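Glutathione S-transferase omega-like 2 (PDB 5LKB) acts as a glutathione-dependent, cysteine-based thiol transferase that reduces dehydroascorbate and dimethylarsinic acid and reacts with glutathionyl-(hydro)quinones. Local coordinates at residues Tyr38-Val42 / Glu133-Gly137; Cys46-Thr52 / Thr157-Leu161; Leu246-Glu250 / Tyr316-His320. The contacts are given in a common frame with arbitrary orientation. Numbering follows the deposited sequence.

Contact 1 of 3, residues Tyr38-Val42 / Glu133-Gly137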
loop_
_atom_site.group_PDB
_atom_site.type_symbol
_atom_site.label_atom_id
_atom_site.label_comp_id
_atom_site.label_asym_id
_atom_site.label_seq_id
_atom_site.Cartn_x
_atom_site.Cartn_y
_atom_site.Cartn_z
ATOM N N TYR A 38 7.637 26.348 30.832
ATOM C CA TYR A 38 7.099 25.095 30.296
ATOM C C TYR A 38 7.821 24.678 29.022
ATOM O O TYR A 38 8.351 25.505 28.276
ATOM C CB TYR A 38 5.590 25.245 30.074
ATOM C CG TYR A 38 4.847 25.635 31.360
ATOM C CD1 TYR A 38 4.496 24.694 32.307
ATOM C CD2 TYR A 38 4.512 26.937 31.581
ATOM C CE1 TYR A 38 3.857 25.050 33.494
ATOM C CE2 TYR A 38 3.896 27.313 32.762
ATOM C CZ TYR A 38 3.535 26.354 33.690
ATOM O OH TYR A 38 2.884 26.666 34.912
ATOM N N TRP A 39 7.764 23.373 28.760
ATOM C CA TRP A 39 8.471 22.763 27.653
ATOM C C TRP A 39 7.538 21.740 27.014
ATOM O O TRP A 39 6.682 21.150 27.665
ATOM C CB TRP A 39 9.726 22.017 28.121
ATOM C CG TRP A 39 10.844 22.095 27.110
ATOM C CD1 TRP A 39 11.264 21.125 26.268
ATOM C CD2 TRP A 39 11.665 23.223 26.875
ATOM N NE1 TRP A 39 12.310 21.592 25.494
ATOM C CE2 TRP A 39 12.576 22.885 25.876
ATOM C CE3 TRP A 39 11.728 24.489 27.431
ATOM C CZ2 TRP A 39 13.544 23.775 25.435
ATOM C CZ3 TRP A 39 12.646 25.353 26.993
ATOM C CH2 TRP A 39 13.558 25.006 25.987
ATOM N N LEU A 40 7.692 21.575 25.717
ATOM C CA LEU A 40 6.867 20.674 24.931
ATOM C C LEU A 40 7.805 19.653 24.312
ATOM O O LEU A 40 8.606 19.997 23.427
ATOM C CB LEU A 40 6.078 21.475 23.881
ATOM C CG LEU A 40 5.132 20.619 23.032
ATOM C CD1 LEU A 40 4.014 20.029 23.988
ATOM C CD2 LEU A 40 4.519 21.444 21.955
ATOM N N TYR A 41 7.701 18.381 24.743
ATOM C CA TYR A 41 8.497 17.281 24.198
ATOM C C TYR A 41 7.614 16.484 23.239
ATOM O O TYR A 41 6.518 16.075 23.606
ATOM C CB TYR A 41 8.965 16.332 25.307
ATOM C CG TYR A 41 9.962 16.953 26.301
ATOM C CD1 TYR A 41 11.324 16.977 26.003
ATOM C CD2 TYR A 41 9.542 17.515 27.501
ATOM C CE1 TYR A 41 12.239 17.541 26.877
ATOM C CE2 TYR A 41 10.453 18.060 28.372
ATOM C CZ TYR A 41 11.792 18.032 28.084
ATOM O OH TYR A 41 12.690 18.601 28.980
ATOM N N VAL A 42 8.098 16.281 22.003
ATOM C CA VAL A 42 7.291 15.689 20.947
ATOM C C VAL A 42 8.118 14.682 20.179
ATOM O O VAL A 42 9.344 14.628 20.285
ATOM C CB VAL A 42 6.784 16.737 19.938
ATOM C CG1 VAL A 42 6.007 17.840 20.628
ATOM C CG2 VAL A 42 7.938 17.368 19.198
ATOM N N GLU A 133 17.647 16.056 25.150
ATOM C CA GLU A 133 16.793 16.535 26.225
ATOM C C GLU A 133 17.645 17.583 26.958
ATOM O O GLU A 133 18.592 17.201 27.660
ATOM C CB GLU A 133 16.396 15.354 27.128
ATOM C CG GLU A 133 15.292 15.659 28.152
ATOM C CD GLU A 133 15.775 16.705 29.155
ATOM O OE1 GLU A 133 16.626 16.300 29.989
ATOM O OE2 GLU A 133 15.353 17.875 29.052
ATOM N N PRO A 134 17.392 18.878 26.763
ATOM C CA PRO A 134 18.383 19.904 27.147
ATOM C C PRO A 134 18.375 20.326 28.610
ATOM O O PRO A 134 19.321 21.013 28.999
ATOM C CB PRO A 134 18.009 21.093 26.252
ATOM C CG PRO A 134 16.493 20.971 26.138
ATOM C CD PRO A 134 16.183 19.489 26.160
ATOM N N HIS A 135 17.393 19.939 29.419
ATOM C CA HIS A 135 17.369 20.418 30.808
ATOM C C HIS A 135 18.122 19.498 31.770
ATOM O O HIS A 135 18.829 19.992 32.673
ATOM C CB HIS A 135 15.919 20.641 31.226
ATOM C CG HIS A 135 15.228 21.645 30.381
ATOM N ND1 HIS A 135 15.548 22.980 30.394
ATOM C CD2 HIS A 135 14.292 21.491 29.414
ATOM C CE1 HIS A 135 14.794 23.624 29.521
ATOM N NE2 HIS A 135 14.017 22.735 28.919
ATOM N N TYR A 136 18.037 18.188 31.568
ATOM C CA TYR A 136 18.626 17.190 32.450
ATOM C C TYR A 136 19.534 16.203 31.757
ATOM O O TYR A 136 20.064 15.307 32.433
ATOM C CB TYR A 136 17.508 16.415 33.174
ATOM C CG TYR A 136 16.356 17.314 33.538
ATOM C CD1 TYR A 136 16.441 18.195 34.617
ATOM C CD2 TYR A 136 15.203 17.340 32.780
ATOM C CE1 TYR A 136 15.407 19.051 34.913
ATOM C CE2 TYR A 136 14.157 18.184 33.069
ATOM C CZ TYR A 136 14.257 19.057 34.147
ATOM O OH TYR A 136 13.208 19.923 34.411
ATOM N N GLY A 137 19.641 16.246 30.426
ATOM C CA GLY A 137 20.356 15.213 29.683
ATOM C C GLY A 137 19.745 13.831 29.695
ATOM O O GLY A 137 20.470 12.843 29.558
#
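One hydrogen bond joins the two segments: the Y41 hydroxyl OH donates to OE2 of E133 at 2.8 Å, at the ring edge, near its plane. The same carboxylate organises its own loop, since H135 N donates to E133 OE2 (2.9 Å) and Y136 N to E133 OE1 (2.8 Å), so one carboxylate both holds the turn together and receives the strand's tyrosine. Y41 and W39 are two residues apart on strand 38-42 and both point toward the loop. This strand is central in the thioredoxin-like sheet of the N-terminal GST domain, with backbone hydrogen bonds to strand 66-69 along one edge and 160-163 along the other; 133-137 lies over one face of that sheet, while L40 and V42 meet helix 47-58. The aromatic contact is T-shaped: H135 turns its edge to the face of W39, centroids of the W39 six-membered ring and the H135 ring 4.3 Å apart and planes at 89°, with NE2 of H135 3.2 Å from CD2 of W39. Apolar packing comes from P134, whose CG lies 4.1 Å from W39 CZ2.

Contact 2 of 3, residues Cys46-Thr52 / Thr157-Leu161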
loop_
_atom_site.group_PDB
_atom_site.type_symbol
_atom_site.label_atom_id
_atom_site.label_comp_id
_atom_site.label_asym_id
_atom_site.label_seq_id
_atom_site.Cartn_x
_atom_site.Cartn_y
_atom_site.Cartn_z
ATOM N N CYS A 46 4.560 11.603 15.357
ATOM C CA CYS A 46 3.321 11.302 16.062
ATOM C C CYS A 46 2.252 12.309 15.685
ATOM O O CYS A 46 2.472 13.510 15.867
ATOM C CB CYS A 46 3.556 11.421 17.586
ATOM S SG CYS A 46 2.065 11.323 18.551
ATOM N N PRO A 47 1.057 11.884 15.252
ATOM C CA PRO A 47 0.012 12.830 14.876
ATOM C C PRO A 47 -0.615 13.534 16.076
ATOM O O PRO A 47 -1.239 14.590 15.916
ATOM C CB PRO A 47 -1.016 11.929 14.153
ATOM C CG PRO A 47 -0.880 10.623 14.794
ATOM C CD PRO A 47 0.602 10.467 15.044
ATOM N N TRP A 48 -0.530 12.891 17.237
ATOM C CA TRP A 48 -1.050 13.488 18.468
ATOM C C TRP A 48 -0.151 14.648 18.870
ATOM O O TRP A 48 -0.624 15.778 19.121
ATOM C CB TRP A 48 -1.135 12.365 19.531
ATOM C CG TRP A 48 -1.767 11.076 19.078
ATOM C CD1 TRP A 48 -1.106 9.936 18.740
ATOM C CD2 TRP A 48 -3.154 10.827 18.770
ATOM N NE1 TRP A 48 -1.971 8.997 18.257
ATOM C CE2 TRP A 48 -3.244 9.503 18.296
ATOM C CE3 TRP A 48 -4.329 11.568 18.900
ATOM C CZ2 TRP A 48 -4.449 8.923 17.953
ATOM C CZ3 TRP A 48 -5.517 10.997 18.581
ATOM C CH2 TRP A 48 -5.574 9.664 18.098
ATOM N N ALA A 49 1.158 14.381 18.941
ATOM C CA ALA A 49 2.119 15.447 19.234
ATOM C C ALA A 49 2.101 16.520 18.160
ATOM O O ALA A 49 2.282 17.708 18.435
ATOM C CB ALA A 49 3.511 14.841 19.389
ATOM N N HIS A 50 1.877 16.128 16.897
ATOM C CA HIS A 50 1.845 17.092 15.824
ATOM C C HIS A 50 0.769 18.151 16.088
ATOM O O HIS A 50 0.936 19.288 15.747
ATOM C CB HIS A 50 1.682 16.354 14.476
ATOM C CG HIS A 50 1.937 17.188 13.256
ATOM N ND1 HIS A 50 1.844 16.654 11.968
ATOM C CD2 HIS A 50 2.356 18.464 13.118
ATOM C CE1 HIS A 50 2.175 17.594 11.106
ATOM N NE2 HIS A 50 2.500 18.698 11.777
ATOM N N ARG A 51 -0.366 17.769 16.678
ATOM C CA ARG A 51 -1.415 18.733 16.981
ATOM C C ARG A 51 -0.856 19.862 17.787
ATOM O O ARG A 51 -1.203 21.007 17.539
ATOM C CB ARG A 51 -2.521 18.088 17.813
ATOM C CG ARG A 51 -3.273 16.875 17.196
ATOM C CD ARG A 51 -4.061 16.234 18.308
ATOM N NE ARG A 51 -5.141 15.397 17.808
ATOM C CZ ARG A 51 -6.072 14.869 18.579
ATOM N NH1 ARG A 51 -6.053 15.139 19.894
ATOM N NH2 ARG A 51 -7.018 14.126 18.045
ATOM N N THR A 52 0.006 19.533 18.733
ATOM C CA THR A 52 0.510 20.547 19.653
ATOM C C THR A 52 1.529 21.453 18.985
ATOM O O THR A 52 1.615 22.633 19.344
ATOM C CB THR A 52 1.061 19.906 20.931
ATOM O OG1 THR A 52 2.291 19.230 20.745
ATOM C CG2 THR A 52 0.091 18.937 21.546
ATOM N N THR A 157 4.247 8.039 26.597
ATOM C CA THR A 157 3.776 8.582 25.324
ATOM C C THR A 157 4.234 10.017 25.117
ATOM O O THR A 157 4.590 10.734 26.063
ATOM C CB THR A 157 2.249 8.549 25.255
ATOM O OG1 THR A 157 1.693 9.176 26.435
ATOM C CG2 THR A 157 1.725 7.126 25.178
ATOM N N VAL A 158 4.278 10.421 23.824
ATOM C CA VAL A 158 4.350 11.844 23.434
ATOM C C VAL A 158 2.965 12.301 23.013
ATOM O O VAL A 158 2.154 11.491 22.606
ATOM C CB VAL A 158 5.398 12.127 22.321
ATOM C CG1 VAL A 158 6.782 11.857 22.845
ATOM C CG2 VAL A 158 5.122 11.239 21.082
ATOM N N PRO A 159 2.674 13.591 23.085
ATOM C CA PRO A 159 3.453 14.738 23.562
ATOM C C PRO A 159 3.459 14.836 25.098
ATOM O O PRO A 159 2.535 14.332 25.768
ATOM C CB PRO A 159 2.670 15.919 23.000
ATOM C CG PRO A 159 1.326 15.485 23.019
ATOM C CD PRO A 159 1.342 14.044 22.662
ATOM N N VAL A 160 4.449 15.551 25.621
ATOM C CA VAL A 160 4.522 15.860 27.044
ATOM C C VAL A 160 4.651 17.363 27.203
ATOM O O VAL A 160 5.566 17.976 26.640
ATOM C CB VAL A 160 5.696 15.130 27.693
ATOM C CG1 VAL A 160 5.908 15.639 29.129
ATOM C CG2 VAL A 160 5.467 13.613 27.715
ATOM N N LEU A 161 3.741 17.958 27.989
ATOM C CA LEU A 161 3.837 19.366 28.394
ATOM C C LEU A 161 4.379 19.398 29.836
ATOM O O LEU A 161 3.765 18.836 30.749
ATOM C CB LEU A 161 2.491 20.061 28.273
ATOM C CG LEU A 161 2.460 21.514 28.735
ATOM C CD1 LEU A 161 3.337 22.381 27.824
ATOM C CD2 LEU A 161 1.039 22.015 28.766
#
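Helix 47-58 starts right after C46, and its first turn runs past the bend at 157-159 that leads into strand 160-163. The peptide bond between V158 and P159 is cis, and the backbones come closest here, with the CA atoms of A49 and P159 4.6 Å apart. This is the cis-proline loop of the thioredoxin fold, set beside the N terminus of the helix that follows the first strand. P159 packs against the start of the helix: its CD is 3.7 Å from A49 N and its CB 3.9 Å from A49 CB, and about one turn on its CG lies 4.0 Å from T52 CG2. A residue earlier, CG2 of V158 touches C46 CB at 3.8 Å and A49 CB at 4.3 Å. I177 of helix 174-182 touches both P159 and T52. C46, the catalytic nucleophile, is the N-cap, its SG accepting from A49 N at 3.2 Å. V158 belongs to the glutathione site, together with W79, which its side chain touches. The contact between segments is thus wholly van der Waals, setting a glutathione-binding residue beside the nucleophile, while the helix-end NH at the sulfur is suited to stabilising a thiolate.

Contact 3 of 3, residues Leu246-Glu250 / Tyr316-His320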
loop_
_atom_site.group_PDB
_atom_site.type_symbol
_atom_site.label_atom_id
_atom_site.label_comp_id
_atom_site.label_asym_id
_atom_site.label_seq_id
_atom_site.Cartn_x
_atom_site.Cartn_y
_atom_site.Cartn_z
ATOM N N LEU A 246 -14.325 8.716 6.449
ATOM C CA LEU A 246 -13.758 9.629 5.465
ATOM C C LEU A 246 -14.815 10.068 4.456
ATOM O O LEU A 246 -14.815 11.211 3.994
ATOM C CB LEU A 246 -12.571 8.982 4.735
ATOM C CG LEU A 246 -11.270 8.712 5.496
ATOM C CD1 LEU A 246 -10.305 7.867 4.670
ATOM C CD2 LEU A 246 -10.621 9.994 5.926
ATOM N N ASP A 247 -15.713 9.156 4.078
ATOM C CA ASP A 247 -16.828 9.525 3.222
ATOM C C ASP A 247 -17.656 10.641 3.853
ATOM O O ASP A 247 -18.059 11.565 3.148
ATOM C CB ASP A 247 -17.708 8.315 2.942
ATOM C CG ASP A 247 -17.015 7.288 2.063
ATOM O OD1 ASP A 247 -16.016 7.635 1.390
ATOM O OD2 ASP A 247 -17.569 6.172 2.016
ATOM N N LYS A 248 -17.848 10.578 5.171
ATOM C CA LYS A 248 -18.601 11.624 5.892
ATOM C C LYS A 248 -17.893 12.974 5.814
ATOM O O LYS A 248 -18.531 14.004 5.517
ATOM C CB LYS A 248 -18.861 11.207 7.340
ATOM C CG LYS A 248 -19.845 10.060 7.422
ATOM C CD LYS A 248 -20.222 9.692 8.842
ATOM C CE LYS A 248 -20.915 8.339 8.891
ATOM N NZ LYS A 248 -21.423 8.145 10.317
ATOM N N VAL A 249 -16.570 12.979 6.040
ATOM C CA VAL A 249 -15.786 14.209 5.945
ATOM C C VAL A 249 -15.832 14.771 4.538
ATOM O O VAL A 249 -15.976 15.977 4.334
ATOM C CB VAL A 249 -14.339 13.963 6.406
ATOM C CG1 VAL A 249 -13.470 15.245 6.189
ATOM C CG2 VAL A 249 -14.298 13.510 7.805
ATOM N N GLU A 250 -15.615 13.897 3.529
ATOM C CA GLU A 250 -15.639 14.300 2.136
ATOM C C GLU A 250 -16.964 14.981 1.745
ATOM O O GLU A 250 -16.948 15.957 0.983
ATOM C CB GLU A 250 -15.370 13.064 1.253
ATOM C CG GLU A 250 -15.360 13.305 -0.226
ATOM C CD GLU A 250 -14.112 14.033 -0.748
ATOM O OE1 GLU A 250 -13.131 14.258 0.029
ATOM O OE2 GLU A 250 -14.133 14.456 -1.931
ATOM N N TYR A 316 -10.397 10.949 -2.672
ATOM C CA TYR A 316 -11.072 11.931 -1.829
ATOM C C TYR A 316 -10.731 13.345 -2.288
ATOM O O TYR A 316 -9.948 14.045 -1.650
ATOM C CB TYR A 316 -10.729 11.732 -0.353
ATOM C CG TYR A 316 -11.392 10.517 0.182
ATOM C CD1 TYR A 316 -12.736 10.522 0.533
ATOM C CD2 TYR A 316 -10.694 9.315 0.304
ATOM C CE1 TYR A 316 -13.370 9.416 0.994
ATOM C CE2 TYR A 316 -11.340 8.168 0.733
ATOM C CZ TYR A 316 -12.689 8.222 1.100
ATOM O OH TYR A 316 -13.313 7.096 1.540
ATOM N N PRO A 317 -11.330 13.814 -3.380
ATOM C CA PRO A 317 -10.895 15.103 -3.946
ATOM C C PRO A 317 -11.071 16.310 -3.020
ATOM O O PRO A 317 -10.207 17.194 -3.015
ATOM C CB PRO A 317 -11.739 15.254 -5.226
ATOM C CG PRO A 317 -12.580 14.076 -5.304
ATOM C CD PRO A 317 -12.360 13.141 -4.179
ATOM N N PHE A 318 -12.149 16.362 -2.235
ATOM C CA PHE A 318 -12.323 17.521 -1.374
ATOM C C PHE A 318 -11.402 17.478 -0.162
ATOM O O PHE A 318 -10.812 18.505 0.207
ATOM C CB PHE A 318 -13.817 17.746 -1.059
ATOM C CG PHE A 318 -14.559 18.186 -2.278
ATOM C CD1 PHE A 318 -14.411 19.491 -2.743
ATOM C CD2 PHE A 318 -15.320 17.292 -3.018
ATOM C CE1 PHE A 318 -15.022 19.898 -3.885
ATOM C CE2 PHE A 318 -15.941 17.713 -4.180
ATOM C CZ PHE A 318 -15.792 19.027 -4.605
ATOM N N ILE A 319 -11.264 16.317 0.497
ATOM C CA ILE A 319 -10.226 16.208 1.528
ATOM C C ILE A 319 -8.850 16.537 0.944
ATOM O O ILE A 319 -8.028 17.201 1.598
ATOM C CB ILE A 319 -10.247 14.821 2.188
ATOM C CG1 ILE A 319 -11.574 14.518 2.910
ATOM C CG2 ILE A 319 -9.082 14.678 3.136
ATOM C CD1 ILE A 319 -11.718 13.090 3.435
ATOM N N HIS A 320 -8.561 16.052 -0.269
ATOM C CA HIS A 320 -7.264 16.294 -0.861
ATOM C C HIS A 320 -7.014 17.799 -1.099
ATOM O O HIS A 320 -5.896 18.291 -0.911
ATOM C CB HIS A 320 -7.145 15.481 -2.165
ATOM C CG HIS A 320 -5.763 15.465 -2.763
ATOM N ND1 HIS A 320 -5.566 15.470 -4.116
ATOM C CD2 HIS A 320 -4.527 15.408 -2.207
ATOM C CE1 HIS A 320 -4.282 15.402 -4.380
ATOM N NE2 HIS A 320 -3.616 15.380 -3.245
#
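The carboxylate of E250 holds the start of helix 317-329 with both oxygens: OE1 accepts from I319 N and OE2 from F318 N, each at 2.8 Å and nearly straight. These amides lie in the first turn, where they have no acceptor within the helix, so a glutamate from another helix supplies the acceptors. A third bond runs from the Y316 hydroxyl OH to D247 OD1, also 2.8 Å. Between these polar points the E250 side chain lies along the Y316 ring edge, its CB near the ring plane. L246 packs on the same ring in an off-centre CH-pi contact, with CB 4.2 Å from the centroid. Deeper in, CD1 of I319 meets L246 CD2 at 4.1 Å, and CG1 of I319 meets V249 CG1 at 3.9 Å. F297, L290 and V294 of helix 285-304 continue this apolar layer. A carboxylate of one helix thus binds the exposed amides at another's N terminus, the positive end of its dipole, within the all-helical C-terminal domain of the GST fold, away from the glutathione site.

How the contacts relate
From the N terminus, the chain lays down strand 38-42 and then turns into helix 47-58, so contacts 1 and 2 open one after the other. Contact 1 closes first, when loop 133-137 comes back to the strand; contact 2 closes at 157-161. The two loops therefore cross. They also touch: Y41 N lies 2.9 Å from V160 O, a probable hydrogen bond between neighbouring strands of one sheet, and L40 CD2 packs at 3.4 Å on T52 OG1. Together they tie the outer loop, sheet and active-site helix of the thioredoxin-like domain. Contact 3 opens and closes later, wholly in the helical domain, its centre about 25 Å from that of contact 2 and about 37 Å from that of contact 1.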